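Local coordinates for putative metal resistance protein (Proteus mirabilis, PDB 6C29) that forms the N-terminal periplasmic part of ScsB, a tandem immunoglobulin-fold unit that primes the disulfide isomerase ScsC and probably takes part in protein-disulfide reduction, at residues Ala16-Thr21 against Leu109-Cys114; His70-Ser75 against Lys89-Pro94; Pro181-Asp186 against Gly194-Thr199. All coordinates share one frame; numbering follows the deposited sequence. Where two conformers were deposited one is given.

Contact 1: Ala16-Thr21 against Leu109-Cys114; sequences AQVRAT and LTLSTC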
loop_
_atom_site.group_PDB
_atom_site.type_symbol
_atom_site.label_atom_id
_atom_site.label_comp_id
_atom_site.label_asym_id
_atom_site.label_seq_id
_atom_site.Cartn_x
_atom_site.Cartn_y
_atom_site.Cartn_z
ATOM N N ALA A 16 -15.919 7.030 7.269
ATOM C CA ALA A 16 -15.380 5.704 7.016
ATOM C C ALA A 16 -16.201 4.635 7.682
ATOM O O ALA A 16 -16.773 4.830 8.746
ATOM C CB ALA A 16 -13.939 5.603 7.474
ATOM N N GLN A 17 -16.247 3.474 7.047
ATOM C CA GLN A 17 -16.761 2.275 7.663
ATOM C C GLN A 17 -15.730 1.181 7.377
ATOM O O GLN A 17 -15.163 1.162 6.280
ATOM C CB GLN A 17 -18.082 1.839 7.060
ATOM C CG GLN A 17 -19.191 2.791 6.862
ATOM C CD GLN A 17 -20.345 2.019 6.257
ATOM O OE1 GLN A 17 -20.686 2.206 5.093
ATOM N NE2 GLN A 17 -20.884 1.080 7.013
ATOM N N VAL A 18 -15.533 0.262 8.327
ATOM C CA VAL A 18 -14.593 -0.832 8.108
ATOM C C VAL A 18 -15.184 -2.156 8.516
ATOM O O VAL A 18 -16.069 -2.244 9.349
ATOM C CB VAL A 18 -13.236 -0.629 8.860
ATOM C CG1 VAL A 18 -12.646 0.792 8.589
ATOM C CG2 VAL A 18 -13.381 -0.879 10.336
ATOM N N ARG A 19 -14.715 -3.211 7.867
ATOM C CA ARG A 19 -15.185 -4.560 8.137
ATOM C C ARG A 19 -14.031 -5.514 7.995
ATOM O O ARG A 19 -13.304 -5.417 7.021
ATOM C CB ARG A 19 -16.291 -4.958 7.160
ATOM C CG ARG A 19 -16.746 -6.434 7.293
ATOM C CD ARG A 19 -17.934 -6.724 6.352
ATOM N NE ARG A 19 -18.380 -8.124 6.357
ATOM C CZ ARG A 19 -18.406 -8.930 5.289
ATOM N NH1 ARG A 19 -17.965 -8.523 4.097
ATOM N NH2 ARG A 19 -18.880 -10.167 5.417
ATOM N N ALA A 20 -13.875 -6.442 8.940
ATOM C CA ALA A 20 -12.890 -7.489 8.830
ATOM C C ALA A 20 -13.549 -8.853 8.872
ATOM O O ALA A 20 -14.492 -9.074 9.643
ATOM C CB ALA A 20 -11.861 -7.377 9.914
ATOM N N THR A 21 -13.055 -9.749 8.031
ATOM C CA THR A 21 -13.490 -11.136 7.985
ATOM C C THR A 21 -12.252 -12.016 7.953
ATOM O O THR A 21 -11.179 -11.550 7.585
ATOM C CB THR A 21 -14.346 -11.424 6.770
ATOM O OG1 THR A 21 -13.647 -11.026 5.583
ATOM C CG2 THR A 21 -15.678 -10.688 6.884
ATOM N N LEU A 109 -7.216 -1.436 14.679
ATOM C CA LEU A 109 -6.843 -0.772 13.445
ATOM C C LEU A 109 -6.772 0.723 13.700
ATOM O O LEU A 109 -7.787 1.317 14.069
ATOM C CB LEU A 109 -7.869 -1.046 12.344
ATOM C CG LEU A 109 -7.812 -0.169 11.094
ATOM C CD1 LEU A 109 -6.572 -0.465 10.274
ATOM C CD2 LEU A 109 -9.091 -0.357 10.271
ATOM N N THR A 110 -5.608 1.345 13.488
ATOM C CA THR A 110 -5.512 2.799 13.461
ATOM C C THR A 110 -5.628 3.202 12.003
ATOM O O THR A 110 -4.677 3.043 11.210
ATOM C CB THR A 110 -4.231 3.300 14.074
ATOM O OG1 THR A 110 -4.162 2.859 15.452
ATOM C CG2 THR A 110 -4.170 4.847 13.985
ATOM N N LEU A 111 -6.819 3.642 11.625
ATOM C CA LEU A 111 -7.099 4.019 10.258
ATOM C C LEU A 111 -6.807 5.478 10.052
ATOM O O LEU A 111 -7.313 6.340 10.776
ATOM C CB LEU A 111 -8.556 3.749 9.891
ATOM C CG LEU A 111 -8.922 4.102 8.447
ATOM C CD1 LEU A 111 -8.258 3.167 7.474
ATOM C CD2 LEU A 111 -10.447 4.009 8.316
ATOM N N SER A 112 -5.960 5.772 9.082
ATOM C CA SER A 112 -5.735 7.131 8.667
ATOM C C SER A 112 -6.629 7.491 7.496
ATOM O O SER A 112 -6.753 6.713 6.520
ATOM C CB SER A 112 -4.289 7.299 8.276
ATOM O OG SER A 112 -3.994 6.245 7.379
ATOM N N THR A 113 -7.296 8.629 7.590
ATOM C CA THR A 113 -8.106 9.119 6.487
ATOM C C THR A 113 -7.714 10.557 6.281
ATOM O O THR A 113 -7.311 11.253 7.230
ATOM C CB THR A 113 -9.625 8.960 6.746
ATOM O OG1 THR A 113 -10.001 9.589 7.977
ATOM C CG2 THR A 113 -10.024 7.456 6.807
ATOM N N CYS A 114 -7.853 11.013 5.058
ATOM C CA CYS A 114 -7.444 12.358 4.707
ATOM C C CYS A 114 -8.384 13.052 3.749
ATOM O O CYS A 114 -8.820 12.469 2.768
ATOM C CB CYS A 114 -6.062 12.329 4.093
ATOM S SG CYS A 114 -5.537 13.956 3.504
#

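Contact 2: His70-Ser75 against Lys89-Pro94; sequences HWPSPS and KEVVFP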
loop_
_atom_site.group_PDB
_atom_site.type_symbol
_atom_site.label_atom_id
_atom_site.label_comp_id
_atom_site.label_asym_id
_atom_site.label_seq_id
_atom_site.Cartn_x
_atom_site.Cartn_y
_atom_site.Cartn_z
ATOM N N HIS A 70 -0.746 -7.120 2.581
ATOM C CA HIS A 70 -0.625 -6.964 1.139
ATOM C C HIS A 70 -1.245 -5.630 0.778
ATOM O O HIS A 70 -2.369 -5.305 1.166
ATOM C CB HIS A 70 -1.336 -8.086 0.383
ATOM C CG HIS A 70 -0.827 -9.452 0.685
ATOM N ND1 HIS A 70 0.259 -10.003 0.041
ATOM C CD2 HIS A 70 -1.284 -10.404 1.532
ATOM C CE1 HIS A 70 0.459 -11.229 0.497
ATOM N NE2 HIS A 70 -0.458 -11.492 1.405
ATOM N N TRP A 71 -0.504 -4.826 0.033
ATOM C CA TRP A 71 -0.966 -3.501 -0.314
ATOM C C TRP A 71 -1.491 -3.464 -1.736
ATOM O O TRP A 71 -0.726 -3.669 -2.679
ATOM C CB TRP A 71 0.156 -2.482 -0.168
ATOM C CG TRP A 71 0.615 -2.286 1.239
ATOM C CD1 TRP A 71 1.621 -2.941 1.865
ATOM C CD2 TRP A 71 0.070 -1.363 2.194
ATOM N NE1 TRP A 71 1.748 -2.491 3.167
ATOM C CE2 TRP A 71 0.798 -1.527 3.391
ATOM C CE3 TRP A 71 -0.973 -0.436 2.164
ATOM C CZ2 TRP A 71 0.509 -0.771 4.540
ATOM C CZ3 TRP A 71 -1.236 0.318 3.294
ATOM C CH2 TRP A 71 -0.521 0.128 4.467
ATOM N N PRO A 72 -2.771 -3.187 -1.928
ATOM C CA PRO A 72 -3.278 -3.010 -3.276
ATOM C C PRO A 72 -2.547 -1.898 -3.982
ATOM O O PRO A 72 -2.033 -0.955 -3.340
ATOM C CB PRO A 72 -4.757 -2.692 -3.062
ATOM C CG PRO A 72 -5.063 -3.367 -1.730
ATOM C CD PRO A 72 -3.850 -3.115 -0.920
ATOM N N SER A 73 -2.482 -2.006 -5.298
ATOM C CA SER A 73 -1.778 -1.026 -6.083
ATOM C C SER A 73 -2.347 0.363 -5.770
ATOM O O SER A 73 -3.574 0.532 -5.831
ATOM C CB SER A 73 -1.902 -1.379 -7.574
ATOM O OG SER A 73 -0.945 -0.682 -8.314
ATOM N N PRO A 74 -1.496 1.361 -5.448
ATOM C CA PRO A 74 -2.030 2.657 -4.991
ATOM C C PRO A 74 -2.328 3.629 -6.111
ATOM O O PRO A 74 -2.073 3.372 -7.295
ATOM C CB PRO A 74 -0.891 3.201 -4.117
ATOM C CG PRO A 74 0.342 2.706 -4.858
ATOM C CD PRO A 74 -0.023 1.317 -5.328
ATOM N N SER A 75 -2.873 4.770 -5.722
ATOM C CA SER A 75 -3.078 5.890 -6.603
ATOM C C SER A 75 -2.387 7.122 -6.025
ATOM O O SER A 75 -2.053 7.135 -4.833
ATOM C CB SER A 75 -4.581 6.149 -6.778
ATOM O OG SER A 75 -5.208 5.039 -7.389
ATOM N N LYS A 89 -12.310 6.164 -2.336
ATOM C CA LYS A 89 -13.597 5.447 -2.478
ATOM C C LYS A 89 -13.663 4.205 -1.588
ATOM O O LYS A 89 -14.526 4.111 -0.736
ATOM C CB LYS A 89 -13.876 5.048 -3.937
ATOM C CG LYS A 89 -13.579 6.088 -5.030
ATOM C CD LYS A 89 -14.357 7.366 -4.896
ATOM C CE LYS A 89 -14.025 8.305 -6.075
ATOM N NZ LYS A 89 -14.536 9.687 -5.862
ATOM N N GLU A 90 -12.789 3.242 -1.830
ATOM C CA GLU A 90 -12.783 2.002 -1.098
ATOM C C GLU A 90 -11.526 1.227 -1.384
ATOM O O GLU A 90 -10.941 1.378 -2.457
ATOM C CB GLU A 90 -14.004 1.157 -1.431
ATOM C CG GLU A 90 -14.175 0.886 -2.874
ATOM C CD GLU A 90 -15.438 0.089 -3.087
ATOM O OE1 GLU A 90 -15.330 -1.155 -2.959
ATOM O OE2 GLU A 90 -16.521 0.714 -3.294
ATOM N N VAL A 91 -11.079 0.464 -0.404
ATOM C CA VAL A 91 -9.923 -0.379 -0.572
ATOM C C VAL A 91 -10.093 -1.614 0.314
ATOM O O VAL A 91 -10.706 -1.537 1.379
ATOM C CB VAL A 91 -8.628 0.388 -0.233
ATOM C CG1 VAL A 91 -8.648 0.924 1.201
ATOM C CG2 VAL A 91 -7.407 -0.465 -0.455
ATOM N N VAL A 92 -9.554 -2.746 -0.118
ATOM C CA VAL A 92 -9.584 -3.994 0.657
ATOM C C VAL A 92 -8.178 -4.521 0.831
ATOM O O VAL A 92 -7.500 -4.787 -0.162
ATOM C CB VAL A 92 -10.428 -5.081 -0.025
ATOM C CG1 VAL A 92 -10.499 -6.333 0.859
ATOM C CG2 VAL A 92 -11.807 -4.580 -0.279
ATOM N N PHE A 93 -7.721 -4.644 2.080
ATOM C CA PHE A 93 -6.397 -5.118 2.400
ATOM C C PHE A 93 -6.426 -6.605 2.748
ATOM O O PHE A 93 -7.022 -6.981 3.754
ATOM C CB PHE A 93 -5.813 -4.324 3.577
ATOM C CG PHE A 93 -5.700 -2.850 3.326
ATOM C CD1 PHE A 93 -4.735 -2.360 2.482
ATOM C CD2 PHE A 93 -6.557 -1.940 3.945
ATOM C CE1 PHE A 93 -4.619 -1.013 2.237
ATOM C CE2 PHE A 93 -6.436 -0.585 3.700
ATOM C CZ PHE A 93 -5.461 -0.118 2.848
ATOM N N PRO A 94 -5.806 -7.465 1.927
ATOM C CA PRO A 94 -5.569 -8.844 2.356
ATOM C C PRO A 94 -4.382 -8.931 3.303
ATOM O O PRO A 94 -3.334 -8.347 3.008
ATOM C CB PRO A 94 -5.282 -9.588 1.051
ATOM C CG PRO A 94 -5.255 -8.535 -0.046
ATOM C CD PRO A 94 -5.225 -7.201 0.609
#

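Contact 3: Pro181-Asp186 against Gly194-Thr199; sequences PNIYLD and GIPQLT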
loop_
_atom_site.group_PDB
_atom_site.type_symbol
_atom_site.label_atom_id
_atom_site.label_comp_id
_atom_site.label_asym_id
_atom_site.label_seq_id
_atom_site.Cartn_x
_atom_site.Cartn_y
_atom_site.Cartn_z
ATOM N N PRO A 181 1.833 4.865 -18.198
ATOM C CA PRO A 181 2.437 4.395 -16.960
ATOM C C PRO A 181 2.273 5.318 -15.795
ATOM O O PRO A 181 2.132 6.532 -15.942
ATOM C CB PRO A 181 3.904 4.263 -17.328
ATOM C CG PRO A 181 4.101 5.251 -18.429
ATOM C CD PRO A 181 2.830 5.202 -19.225
ATOM N N ASN A 182 2.296 4.716 -14.615
ATOM C CA ASN A 182 2.398 5.449 -13.370
ATOM C C ASN A 182 3.449 4.767 -12.534
ATOM O O ASN A 182 3.724 3.576 -12.715
ATOM C CB ASN A 182 1.064 5.495 -12.610
ATOM C CG ASN A 182 0.107 6.456 -13.221
ATOM O OD1 ASN A 182 0.264 7.663 -13.091
ATOM N ND2 ASN A 182 -0.884 5.928 -13.916
ATOM N N ILE A 183 4.023 5.526 -11.609
ATOM C CA ILE A 183 4.988 5.000 -10.660
ATOM C C ILE A 183 4.713 5.574 -9.268
ATOM O O ILE A 183 4.362 6.746 -9.102
ATOM C CB ILE A 183 6.430 5.280 -11.104
ATOM C CG1 ILE A 183 7.423 4.493 -10.241
ATOM C CG2 ILE A 183 6.719 6.747 -11.048
ATOM C CD1 ILE A 183 8.836 4.440 -10.860
ATOM N N TYR A 184 4.879 4.707 -8.280
ATOM C CA TYR A 184 4.638 4.994 -6.874
ATOM C C TYR A 184 5.845 4.518 -6.104
ATOM O O TYR A 184 6.154 3.341 -6.103
ATOM C CB TYR A 184 3.374 4.284 -6.405
ATOM C CG TYR A 184 2.222 4.551 -7.338
ATOM C CD1 TYR A 184 1.516 5.728 -7.255
ATOM C CD2 TYR A 184 1.852 3.634 -8.283
ATOM C CE1 TYR A 184 0.476 6.010 -8.129
ATOM C CE2 TYR A 184 0.804 3.874 -9.158
ATOM C CZ TYR A 184 0.109 5.068 -9.079
ATOM O OH TYR A 184 -0.946 5.332 -9.930
ATOM N N LEU A 185 6.545 5.436 -5.449
ATOM C CA LEU A 185 7.833 5.101 -4.827
ATOM C C LEU A 185 7.799 5.100 -3.309
ATOM O O LEU A 185 7.096 5.891 -2.702
ATOM C CB LEU A 185 8.917 6.080 -5.303
ATOM C CG LEU A 185 9.248 6.010 -6.786
ATOM C CD1 LEU A 185 8.693 7.187 -7.541
ATOM C CD2 LEU A 185 10.695 5.943 -6.959
ATOM N N ASP A 186 8.598 4.206 -2.714
ATOM C CA ASP A 186 8.857 4.142 -1.287
ATOM C C ASP A 186 10.173 4.861 -0.976
ATOM O O ASP A 186 11.245 4.343 -1.312
ATOM C CB ASP A 186 8.964 2.689 -0.821
ATOM C CG ASP A 186 7.707 1.878 -1.130
ATOM O OD1 ASP A 186 6.707 2.071 -0.425
ATOM O OD2 ASP A 186 7.733 1.046 -2.042
ATOM N N GLY A 194 9.639 13.853 -4.378
ATOM C CA GLY A 194 8.679 14.694 -5.053
ATOM C C GLY A 194 7.808 13.941 -6.042
ATOM O O GLY A 194 7.838 12.694 -6.095
ATOM N N ILE A 195 7.006 14.684 -6.817
ATOM C CA ILE A 195 6.127 14.106 -7.833
ATOM C C ILE A 195 6.998 13.547 -8.970
ATOM O O ILE A 195 7.768 14.307 -9.576
ATOM C CB ILE A 195 5.141 15.146 -8.378
ATOM C CG1 ILE A 195 4.342 15.742 -7.208
ATOM C CG2 ILE A 195 4.244 14.522 -9.414
ATOM C CD1 ILE A 195 3.500 16.919 -7.624
ATOM N N PRO A 196 6.882 12.239 -9.266
ATOM C CA PRO A 196 7.693 11.657 -10.347
ATOM C C PRO A 196 7.370 12.277 -11.683
ATOM O O PRO A 196 6.201 12.504 -11.965
ATOM C CB PRO A 196 7.292 10.180 -10.352
ATOM C CG PRO A 196 6.715 9.933 -9.030
ATOM C CD PRO A 196 6.073 11.199 -8.586
ATOM N N GLN A 197 8.399 12.573 -12.483
ATOM C CA GLN A 197 8.227 13.027 -13.871
ATOM C C GLN A 197 8.574 11.919 -14.835
ATOM O O GLN A 197 9.689 11.451 -14.851
ATOM C CB GLN A 197 9.101 14.231 -14.194
ATOM C CG GLN A 197 8.818 15.414 -13.315
ATOM C CD GLN A 197 9.622 16.664 -13.657
ATOM O OE1 GLN A 197 10.309 16.750 -14.688
ATOM N NE2 GLN A 197 9.550 17.641 -12.761
ATOM N N LEU A 198 7.599 11.496 -15.618
ATOM C CA LEU A 198 7.718 10.341 -16.503
ATOM C C LEU A 198 7.730 10.757 -17.958
ATOM O O LEU A 198 6.929 11.583 -18.384
ATOM C CB LEU A 198 6.556 9.368 -16.294
ATOM C CG LEU A 198 6.608 8.520 -15.022
ATOM C CD1 LEU A 198 6.403 9.369 -13.796
ATOM C CD2 LEU A 198 5.541 7.405 -15.088
ATOM N N THR A 199 8.661 10.170 -18.705
ATOM C CA THR A 199 8.772 10.331 -20.149
ATOM C C THR A 199 8.981 8.999 -20.779
ATOM O O THR A 199 9.897 8.277 -20.385
ATOM C CB THR A 199 9.934 11.235 -20.554
ATOM O OG1 THR A 199 9.799 12.492 -19.889
ATOM C CG2 THR A 199 9.904 11.471 -22.070
#

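Contact 1: Ala16-Thr21 against Leu109-Cys114
Ala16 and Val18 of strand 16-21 face Leu109, Leu111 and Thr113 of strand 109-114, the two segment axes running at 147° to each other and approaching to 9.9 Å. This is the spacing of a beta sandwich, and the contact joins the two sheets of the first immunoglobulin-fold domain: strand 16-24 is the outermost strand of one sheet, whereas strand 104-114 lies in the middle of the other. Between these segments only side chains touch, through methyl groups, and the joint is wholly apolar.

Leu111 is the central piece. Its CG is anti to the backbone N (chi1 -179°), and the CD2 methyl projects between two residues of the facing strand, 3.9 Å from Ala16 CB and equally 3.9 Å from Val18 CG1. Val18 and Leu111 meet tip to tip, as do Val18 and Leu109, whose CD2 lies 4.1 Å from Val18 CG1. One valine methyl thus touches two leucine methyls from successive inward-facing positions of the other sheet. The two distances from Val18 CG1 are those of one of its two modelled conformers.

Around this core, Tyr123 of strand 118-128 packs on Ala16, Val18 and Leu111, while strand 30-38 supplies Val36 against Val18 and Leu34 against Leu109. Arg19, a partly exposed residue of strand 16-24, forms salt bridges with Glu35 and Asp4.

At the Ala16 end of the contact, Thr113 splits its side chain between two tasks. Its OG1 is hydrogen-bonded to His15 NE2, just before strand 16-24, and its CG2 methyl comes to 4.4 Å from Ala16 CB.

Contact 2: His70-Ser75 against Lys89-Pro94
His70, Trp71 and Pro72 lie in succession against strand 90-94, touching Pro94, Phe93 and the Val91-Val92 pair. A single hydrogen bond joins the backbones, from His70 N to Pro94 O at 2.9 Å, with an N-H...O angle of 158°. The same carbonyl oxygen sits at the edge of the imidazole, near its plane, 3.3 Å from His70 CD2.

Pro72 continues the contact by van der Waals packing. Its CG lies 3.2 Å from Val92 O and 3.9 Å from Val91 CG2, while its CD rests 3.6 Å from Phe93 CD1. The proline is set roughly perpendicular to the side chains of both Val91 and Phe93. The phenyl ring also has Val91 CG2 over one face, displaced toward the rim, within its own strand. Trp71 starts out away from the strand, but its indole swings back: CE3 comes to 3.7 Å from Phe93 CE1, with the six-membered ring and the phenyl planes at 76°. His70 O is buried here without a polar partner in the model.

A second shell positions these groups. Glu96 is hydrogen-bonded to His70 NE2, which probably restrains rotation of the imidazole and would probably stabilise a proton on it. Tyr87 OH is hydrogen-bonded to Pro72 O, and the Tyr87 ring, together with that of Trp69, meets Phe93. Helix 137-145 packs on Pro94 through Tyr141, Ala144 and Met145.

The His70-Pro94 bond lies just beyond strand 68-69, which pairs with strand 90-97. Past it the chain peels away through Pro72, as the loop that leaves the edge strand 68-69 of an antiparallel sheet in the first immunoglobulin-fold domain.

Contact 3: Pro181-Asp186 against Gly194-Thr199
Ile183, Leu185 and Pro181 meet Pro196 and Leu198 in a contact made of apolar packing, with Ile183 CA and Pro196 CA 7.2 Å apart. Hydrocarbon contacts dominate. Ile183 CG2 meets both residues of the facing segment: it sits 3.5 Å from Pro196 CB and 3.8 Å from Leu198 CD1, so that one methyl bridges two alternate positions. The chi1 of Ile183 (-169°) sets CG1 anti to the backbone N and leaves CG2 between the N and the carbonyl carbon, from where it reaches the proline. Leu185 and Pro196 lie alongside each other, pointing opposite ways, and Leu185 CD1 comes to 3.7 Å from Pro196 CG. The pyrrolidine ring is therefore approached by two branched side chains from the same strand.

A second kind of contact sets methyl against backbone. Leu198 CD2 lies 3.6 Å from Pro181 O, a packing contact, and 4.2 Å from Pro181 CB. This methyl thus rests against Pro181, just before strand 182-186, while CD1 goes to Ile183.

The contact lies across a second sandwich with the same strand order as the first, consistent with the tandem immunoglobulin folds of this protein. Strands 182-186 and 191-201 are outermost in different sheets. The former pairs with strand 226-233, whose Phe229 packs on Ile183 and Leu185; the latter pairs with strand 204-213, which sends Val207 against Pro196 and Val209 against Leu185.

From the N terminus, strand 16-24 opens contact 1, which closes only when the chain returns along strand 104-114, a loop of 87 residues. Contact 2 is made and completed within that loop, joining the loop after strand 68-69 to strand 90-97; its sheet is also the one that carries residues 16-21. The nearest atoms of contacts 1 and 2 are about 6 Å apart, without touching. Contact 3 follows in series, closing a short loop in the second domain, about 27 Å from contact 1 between centres. Contacts 2 and 3 do meet, where Pro74 and Ser75 pack on the Tyr184 ring, so the two immunoglobulin-fold domains abut there.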